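Local coordinates for glyoxalase family protein (Bacillus cereus, PDB 1SS4), which belongs to the metal-binding vicinal oxygen chelate (glyoxalase) superfamily and may act as a methylmalonyl-CoA epimerase, at the interface of chains A and B. Residues are numbered along the deposited sequence; one frame, centred on the assembly and turned at random. Chains: chain A/B, Glyoxalase family protein.

The interface of chains A and B. Residues chain A 12-16; chain B 98-100.
A:Asn14 and B:Met100 pair as antiparallel neighbours where strand 9-18 of one chain runs beside strand 95-103 of the other, an example of two protein copies joined by a beta sheet that continues from chain to chain in the deposited pair, which may reflect a dimer in solution. Backbone bonds carry the register. The amide N of B:Met100 reaches A:Asn14 O at 2.7 Å, and A:Ser16 N meets B:Arg98 O at 2.8 Å, both close to straight. At A:Asp13 the backbone turns locally helix-like, and its N donates to B:Met100 O through a bent bond, 120° at the hydrogen.

On one face of this ribbon a polar cluster reinforces the pairing. B:Arg98 NH1 donates to the side-chain oxygen OD1 of A:Asn14 at 2.7 Å, while its NH2 adds a weak second bond to the same atom. The oxygen lies at the guanidinium edge, yet the amide is turned 48° from the guanidinium plane. The nitrogen of the same amide, ND2, donates within chain A to A:Asp13 OD2 at 2.9 Å, close to the amide plane, which helps to fix the amide's rotation and supports this assignment of O and N. CG of A:Asn14 sits between its backbone N and carbonyl carbon (chi1 65°), which carries OD1 towards B:Arg98.

Apolar contact is lighter: on the opposite face A:Val15 CG2 meets B:Val99 CG1 at 4.0 Å.

Packing also flanks the guanidinium: CB of B:Met100, a neighbour in the same chain, lies against one face, towards the rim, and A:Ser16 OG sits 3.4 Å from B:Arg98 CZ over the other.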
loop_
_atom_site.group_PDB
_atom_site.type_symbol
_atom_site.label_atom_id
_atom_site.label_comp_id
_atom_site.label_asym_id
_atom_site.label_seq_id
_atom_site.Cartn_x
_atom_site.Cartn_y
_atom_site.Cartn_z
HETATM N N MSE A 12 -9.155 -2.569 -6.199
HETATM C CA MSE A 12 -8.172 -1.714 -5.552
HETATM C C MSE A 12 -7.219 -1.472 -6.716
HETATM O O MSE A 12 -6.479 -2.366 -7.104
HETATM C CB MSE A 12 -7.454 -2.445 -4.420
HETATM C CG MSE A 12 -6.418 -1.569 -3.769
HETATM SE SE MSE A 12 -5.658 -2.474 -2.231
HETATM C CE MSE A 12 -4.266 -3.441 -3.166
ATOM N N ASP A 13 -7.270 -0.278 -7.293
ATOM C CA ASP A 13 -6.453 0.050 -8.453
ATOM C C ASP A 13 -4.950 -0.033 -8.264
ATOM O O ASP A 13 -4.234 -0.577 -9.109
ATOM C CB ASP A 13 -6.805 1.446 -8.948
ATOM C CG ASP A 13 -6.412 1.651 -10.380
ATOM O OD1 ASP A 13 -7.223 1.291 -11.275
ATOM O OD2 ASP A 13 -5.281 2.144 -10.617
ATOM N N ASN A 14 -4.458 0.509 -7.161
ATOM C CA ASN A 14 -3.023 0.510 -6.925
ATOM C C ASN A 14 -2.696 1.052 -5.542
ATOM O O ASN A 14 -3.554 1.625 -4.864
ATOM C CB ASN A 14 -2.328 1.417 -7.958
ATOM C CG ASN A 14 -2.723 2.915 -7.798
ATOM O OD1 ASN A 14 -2.295 3.587 -6.865
ATOM N ND2 ASN A 14 -3.552 3.416 -8.711
ATOM N N VAL A 15 -1.449 0.845 -5.139
ATOM C CA VAL A 15 -0.944 1.420 -3.904
ATOM C C VAL A 15 0.157 2.304 -4.471
ATOM O O VAL A 15 0.839 1.904 -5.411
ATOM C CB VAL A 15 -0.332 0.376 -2.959
ATOM C CG1 VAL A 15 0.686 -0.456 -3.703
ATOM C CG2 VAL A 15 0.330 1.082 -1.785
ATOM N N SER A 16 0.300 3.525 -3.963
ATOM C CA SER A 16 1.334 4.396 -4.501
ATOM C C SER A 16 2.390 4.669 -3.480
ATOM O O SER A 16 2.111 4.679 -2.266
ATOM C CB SER A 16 0.758 5.724 -4.995
ATOM O OG SER A 16 0.308 6.496 -3.889
ATOM N N ARG B 98 -0.695 5.960 -0.402
ATOM C CA ARG B 98 -2.088 5.587 -0.246
ATOM C C ARG B 98 -2.477 4.453 -1.160
ATOM O O ARG B 98 -1.807 4.191 -2.167
ATOM C CB ARG B 98 -2.969 6.796 -0.604
ATOM C CG ARG B 98 -2.603 7.342 -2.024
ATOM C CD ARG B 98 -3.733 7.188 -3.002
ATOM N NE ARG B 98 -3.343 7.382 -4.407
ATOM C CZ ARG B 98 -2.865 6.422 -5.205
ATOM N NH1 ARG B 98 -2.691 5.186 -4.749
ATOM N NH2 ARG B 98 -2.629 6.677 -6.490
ATOM N N VAL B 99 -3.551 3.768 -0.788
ATOM C CA VAL B 99 -4.097 2.747 -1.644
ATOM C C VAL B 99 -5.273 3.455 -2.343
ATOM O O VAL B 99 -5.978 4.302 -1.742
ATOM C CB VAL B 99 -4.600 1.485 -0.877
ATOM C CG1 VAL B 99 -3.390 0.678 -0.383
ATOM C CG2 VAL B 99 -5.509 1.879 0.288
HETATM N N MSE B 100 -5.465 3.107 -3.606
HETATM C CA MSE B 100 -6.530 3.688 -4.418
HETATM C C MSE B 100 -7.609 2.667 -4.783
HETATM O O MSE B 100 -7.303 1.579 -5.256
HETATM C CB MSE B 100 -5.921 4.289 -5.689
HETATM C CG MSE B 100 -6.931 4.586 -6.769
HETATM SE SE MSE B 100 -7.816 6.257 -6.471
HETATM C CE MSE B 100 -6.406 7.313 -7.248
#